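Local coordinates for regulatory protein SWI6 (Saccharomyces cerevisiae, PDB 1SW6) that takes part in cell-cycle-dependent transcription as a subunit of the SBF and MBF complexes, represented here by its ankyrin-repeat domain, at residues Ser140-Glu145 / Ser180-Ala185; Asn201-His206 / Ala273-Ala278. One frame throughout, in Å; residues are numbered along the deposited sequence.

Contact 1: Ser140-Glu145 / Ser180-Ala185; sequences SIANLE and SGTFEA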
loop_
_atom_site.group_PDB
_atom_site.type_symbol
_atom_site.label_atom_id
_atom_site.label_comp_id
_atom_site.label_asym_id
_atom_site.label_seq_id
_atom_site.Cartn_x
_atom_site.Cartn_y
_atom_site.Cartn_z
ATOM N N SER A 140 -6.678 7.650 -1.354
ATOM C CA SER A 140 -5.813 6.848 -2.211
ATOM C C SER A 140 -6.643 5.874 -3.045
ATOM O O SER A 140 -6.247 5.454 -4.125
ATOM C CB SER A 140 -4.824 6.061 -1.348
ATOM O OG SER A 140 -3.855 5.408 -2.149
ATOM N N ILE A 141 -7.814 5.553 -2.524
ATOM C CA ILE A 141 -8.720 4.599 -3.134
ATOM C C ILE A 141 -9.857 5.258 -3.905
ATOM O O ILE A 141 -10.788 4.594 -4.350
ATOM C CB ILE A 141 -9.253 3.667 -2.004
ATOM C CG1 ILE A 141 -8.899 2.237 -2.334
ATOM C CG2 ILE A 141 -10.720 3.910 -1.717
ATOM C CD1 ILE A 141 -7.424 2.002 -2.318
ATOM N N ALA A 142 -9.768 6.574 -4.061
ATOM C CA ALA A 142 -10.775 7.350 -4.771
ATOM C C ALA A 142 -12.191 7.193 -4.225
ATOM O O ALA A 142 -13.166 7.349 -4.972
ATOM C CB ALA A 142 -10.755 7.011 -6.261
ATOM N N ASN A 143 -12.328 6.889 -2.937
ATOM C CA ASN A 143 -13.677 6.774 -2.388
ATOM C C ASN A 143 -14.173 8.166 -2.015
ATOM O O ASN A 143 -14.211 8.534 -0.838
ATOM C CB ASN A 143 -13.718 5.888 -1.148
ATOM C CG ASN A 143 -15.140 5.484 -0.787
ATOM O OD1 ASN A 143 -16.040 6.327 -0.722
ATOM N ND2 ASN A 143 -15.350 4.195 -0.567
ATOM N N LEU A 144 -14.559 8.929 -3.031
ATOM C CA LEU A 144 -15.036 10.292 -2.851
ATOM C C LEU A 144 -16.115 10.460 -1.787
ATOM O O LEU A 144 -16.022 11.340 -0.944
ATOM C CB LEU A 144 -15.551 10.831 -4.193
ATOM C CG LEU A 144 -16.102 12.262 -4.241
ATOM C CD1 LEU A 144 -15.052 13.251 -3.778
ATOM C CD2 LEU A 144 -16.538 12.575 -5.666
ATOM N N GLU A 145 -17.139 9.623 -1.828
ATOM C CA GLU A 145 -18.231 9.739 -0.870
ATOM C C GLU A 145 -17.775 9.653 0.567
ATOM O O GLU A 145 -18.158 10.474 1.405
ATOM C CB GLU A 145 -19.287 8.670 -1.125
ATOM C CG GLU A 145 -20.693 9.229 -1.052
ATOM C CD GLU A 145 -20.911 10.334 -2.070
ATOM O OE1 GLU A 145 -21.915 11.069 -1.936
ATOM O OE2 GLU A 145 -20.078 10.463 -3.004
ATOM N N SER A 180 -11.411 6.322 -11.795
ATOM C CA SER A 180 -12.750 6.563 -11.274
ATOM C C SER A 180 -13.323 7.925 -11.655
ATOM O O SER A 180 -14.489 8.197 -11.394
ATOM C CB SER A 180 -12.755 6.417 -9.749
ATOM O OG SER A 180 -12.221 5.163 -9.360
ATOM N N GLY A 181 -12.505 8.778 -12.268
ATOM C CA GLY A 181 -12.977 10.093 -12.668
ATOM C C GLY A 181 -13.513 10.932 -11.520
ATOM O O GLY A 181 -14.442 11.714 -11.701
ATOM N N THR A 182 -12.933 10.773 -10.334
ATOM C CA THR A 182 -13.379 11.529 -9.167
ATOM C C THR A 182 -12.456 12.683 -8.798
ATOM O O THR A 182 -12.785 13.480 -7.925
ATOM C CB THR A 182 -13.491 10.624 -7.910
ATOM O OG1 THR A 182 -12.299 9.834 -7.783
ATOM C CG2 THR A 182 -14.707 9.706 -8.007
ATOM N N PHE A 183 -11.307 12.782 -9.460
ATOM C CA PHE A 183 -10.342 13.829 -9.122
ATOM C C PHE A 183 -10.849 15.265 -9.086
ATOM O O PHE A 183 -10.616 15.974 -8.102
ATOM C CB PHE A 183 -9.122 13.761 -10.043
ATOM C CG PHE A 183 -7.953 14.568 -9.548
ATOM C CD1 PHE A 183 -7.362 14.281 -8.315
ATOM C CD2 PHE A 183 -7.435 15.606 -10.309
ATOM C CE1 PHE A 183 -6.269 15.018 -7.853
ATOM C CE2 PHE A 183 -6.340 16.350 -9.853
ATOM C CZ PHE A 183 -5.758 16.051 -8.623
ATOM N N GLU A 184 -11.527 15.711 -10.141
ATOM C CA GLU A 184 -12.002 17.083 -10.161
ATOM C C GLU A 184 -12.977 17.362 -9.031
ATOM O O GLU A 184 -12.911 18.424 -8.407
ATOM C CB GLU A 184 -12.628 17.435 -11.516
ATOM C CG GLU A 184 -13.073 18.903 -11.611
ATOM C CD GLU A 184 -13.118 19.423 -13.046
ATOM O OE1 GLU A 184 -13.146 18.604 -13.987
ATOM O OE2 GLU A 184 -13.132 20.656 -13.233
ATOM N N ALA A 185 -13.874 16.415 -8.756
ATOM C CA ALA A 185 -14.833 16.595 -7.668
ATOM C C ALA A 185 -14.087 16.561 -6.334
ATOM O O ALA A 185 -14.456 17.256 -5.382
ATOM C CB ALA A 185 -15.898 15.488 -7.703
#
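Ser180 comes up against the methyl of Ala142 at the start of a surface contact between ankyrin repeats 1 and 2, where the turn leading into one repeat's helix 144-152 lies beside the turn leading into helix 183-190 of the next. Its hydroxyl, hydrogen-bonded to Asn176 O, meets that methyl with OG 3.9 Å from Ala142 CB. Gly181 then turns the chain with positive phi in a Schellman motif, as Ala142 does in the repeat before, and so leads into Thr182, which carries the middle of the contact. Its OG1 sits between the backbone N and the carbonyl carbon (chi1 48°), 3.6 Å from Ala142 CB, and is hydrogen-bonded to Asn177 OD1. The other branch, CG2, lies alongside Leu144, 4.1 Å from Leu144 CB, the two side chains passing in opposite directions. An alanine in place of Thr182 would probably leave Asn177 OD1 without this hydroxyl partner and open a gap beside Leu144 where CG2 had packed. In the first turn of the helix, Ala185 meets the CD2 branch of Leu144. With CG anti to its backbone N (chi1 -180°), Leu144 reaches toward the second repeat, its CD2 also lying 4.1 Å from Thr182 CG2. The tighter touch is methyl against methyl, Leu144 CD2 to Ala185 CB at 3.6 Å.

Contact 2: Asn201-His206 / Ala273-Ala278; sequences NRTILH and ANMLNA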
loop_
_atom_site.group_PDB
_atom_site.type_symbol
_atom_site.label_atom_id
_atom_site.label_comp_id
_atom_site.label_asym_id
_atom_site.label_seq_id
_atom_site.Cartn_x
_atom_site.Cartn_y
_atom_site.Cartn_z
ATOM N N ASN A 201 9.885 19.240 0.863
ATOM C CA ASN A 201 9.423 20.503 0.293
ATOM C C ASN A 201 8.847 20.254 -1.100
ATOM O O ASN A 201 8.949 21.096 -1.988
ATOM C CB ASN A 201 10.550 21.537 0.217
ATOM C CG ASN A 201 11.069 21.934 1.585
ATOM O OD1 ASN A 201 10.306 22.065 2.541
ATOM N ND2 ASN A 201 12.371 22.140 1.681
ATOM N N ARG A 202 8.250 19.082 -1.286
ATOM C CA ARG A 202 7.643 18.745 -2.565
ATOM C C ARG A 202 6.158 19.068 -2.539
ATOM O O ARG A 202 5.436 18.698 -1.605
ATOM C CB ARG A 202 7.871 17.272 -2.891
ATOM C CG ARG A 202 9.256 17.034 -3.451
ATOM C CD ARG A 202 9.601 15.563 -3.559
ATOM N NE ARG A 202 10.863 15.386 -4.271
ATOM C CZ ARG A 202 11.442 14.211 -4.481
ATOM N NH1 ARG A 202 10.869 13.102 -4.024
ATOM N NH2 ARG A 202 12.589 14.146 -5.159
ATOM N N THR A 203 5.710 19.775 -3.569
ATOM C CA THR A 203 4.312 20.174 -3.684
ATOM C C THR A 203 3.513 19.092 -4.392
ATOM O O THR A 203 4.060 18.044 -4.768
ATOM C CB THR A 203 4.198 21.461 -4.498
ATOM O OG1 THR A 203 4.423 21.167 -5.887
ATOM C CG2 THR A 203 5.261 22.462 -4.024
ATOM N N ILE A 204 2.219 19.349 -4.579
ATOM C CA ILE A 204 1.355 18.397 -5.253
ATOM C C ILE A 204 1.834 18.208 -6.695
ATOM O O ILE A 204 1.715 17.117 -7.256
ATOM C CB ILE A 204 -0.122 18.867 -5.244
ATOM C CG1 ILE A 204 -1.013 17.783 -5.855
ATOM C CG2 ILE A 204 -0.271 20.159 -6.008
ATOM C CD1 ILE A 204 -1.138 16.548 -4.955
ATOM N N LEU A 205 2.386 19.263 -7.295
ATOM C CA LEU A 205 2.879 19.161 -8.670
ATOM C C LEU A 205 4.103 18.277 -8.758
ATOM O O LEU A 205 4.290 17.576 -9.738
ATOM C CB LEU A 205 3.228 20.531 -9.256
ATOM C CG LEU A 205 2.064 21.453 -9.606
ATOM C CD1 LEU A 205 2.585 22.689 -10.357
ATOM C CD2 LEU A 205 1.061 20.682 -10.470
ATOM N N HIS A 206 4.956 18.316 -7.742
ATOM C CA HIS A 206 6.153 17.481 -7.778
ATOM C C HIS A 206 5.723 16.026 -7.796
ATOM O O HIS A 206 6.272 15.223 -8.539
ATOM C CB HIS A 206 7.040 17.721 -6.554
ATOM C CG HIS A 206 7.909 18.932 -6.658
ATOM N ND1 HIS A 206 7.647 20.097 -5.972
ATOM C CD2 HIS A 206 9.051 19.152 -7.355
ATOM C CE1 HIS A 206 8.590 20.982 -6.236
ATOM N NE2 HIS A 206 9.454 20.434 -7.072
ATOM N N ALA A 273 2.891 31.727 -9.453
ATOM C CA ALA A 273 3.936 32.296 -8.601
ATOM C C ALA A 273 4.427 31.436 -7.440
ATOM O O ALA A 273 5.587 31.544 -7.053
ATOM C CB ALA A 273 3.487 33.638 -8.066
ATOM N N ASN A 274 3.569 30.572 -6.898
ATOM C CA ASN A 274 3.943 29.759 -5.739
ATOM C C ASN A 274 4.118 28.262 -5.918
ATOM O O ASN A 274 4.730 27.611 -5.077
ATOM C CB ASN A 274 2.921 29.961 -4.625
ATOM C CG ASN A 274 2.832 31.386 -4.185
ATOM O OD1 ASN A 274 3.724 31.899 -3.506
ATOM N ND2 ASN A 274 1.754 32.053 -4.581
ATOM N N MET A 275 3.573 27.699 -6.985
ATOM C CA MET A 275 3.691 26.269 -7.130
ATOM C C MET A 275 4.377 25.785 -8.379
ATOM O O MET A 275 5.265 24.929 -8.307
ATOM C CB MET A 275 2.303 25.632 -7.038
ATOM C CG MET A 275 2.326 24.119 -6.955
ATOM S SD MET A 275 0.686 23.444 -7.182
ATOM C CE MET A 275 -0.026 23.788 -5.574
ATOM N N LEU A 276 3.963 26.329 -9.520
ATOM C CA LEU A 276 4.491 25.903 -10.799
ATOM C C LEU A 276 6.002 25.790 -10.866
ATOM O O LEU A 276 6.513 24.785 -11.350
ATOM C CB LEU A 276 3.984 26.811 -11.927
ATOM C CG LEU A 276 4.459 26.434 -13.346
ATOM C CD1 LEU A 276 4.054 24.997 -13.682
ATOM C CD2 LEU A 276 3.860 27.396 -14.374
ATOM N N ASN A 277 6.707 26.803 -10.375
ATOM C CA ASN A 277 8.168 26.811 -10.412
ATOM C C ASN A 277 8.817 26.659 -9.035
ATOM O O ASN A 277 9.970 27.041 -8.850
ATOM C CB ASN A 277 8.666 28.106 -11.073
ATOM C CG ASN A 277 8.077 28.317 -12.462
ATOM O OD1 ASN A 277 8.266 27.498 -13.362
ATOM N ND2 ASN A 277 7.354 29.416 -12.639
ATOM N N ALA A 278 8.083 26.098 -8.077
ATOM C CA ALA A 278 8.605 25.893 -6.729
ATOM C C ALA A 278 9.713 24.836 -6.732
ATOM O O ALA A 278 9.649 23.853 -7.474
ATOM C CB ALA A 278 7.479 25.453 -5.799
HETATM O O HOH W 1 5.924 22.348 -7.576
#
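Met275 crosses obliquely against three consecutive side chains, Thr203, Ile204 and Leu205, which its CG, SD and CE share as neighbours. CG lies beside Thr203, 3.8 Å from Thr203 OG1. SD packs against Leu205, 3.4 Å from Leu205 CG, and also touches Ile204 CG2. The bend at chi3 (-77°) then lays CE beside Ile204, where it comes within 3.7 Å of Ile204 CG2. These partners belong to Thr203-Ile204-Leu205-His206, a variant of the Thr-Pro-Leu-His signature with which ankyrin repeats begin their first helix. As is usual there, Thr203 and His206 form a capping box, and Thr203 N donates to His206 ND1 at 3.1 Å with an angle of 165° at the hydrogen, from 17° out of the ring plane. This bond helps fix the imidazole's rotation, while NE2 is hydrogen-bonded to Asp284 O. Thr203 CG2 lies in plane at the edge of the ring and also touches Ala278 CB. Across the contact, Ala278 O approaches that ring's edge, 3.3 Å from His206 CE1. A water donates to Met275 O at 2.8 Å and lies close to Thr203 OG1, an approach short enough to be doubtful.

Overall arrangement
Both contacts involve the start of a helix in an ankyrin repeat, yet their settings differ. Contact 1 joins neighbouring repeats 1 and 2 at the surface, turn beside turn, and is a small patch of methyl groups and hydroxyls, with the second subunit also packing near it. Contact 2 is buried and lies wholly within repeat 3, joining its opening signature to the C-terminal end of helix 268-276; sulphur and branched apolar groups dominate, with a histidine edge and a water among the polar features. Contacts 1 and 2 share no helix and do not touch: their centres are about 22 Å apart, on opposite sides of the chain's centre, and their nearest atoms about 6 Å apart.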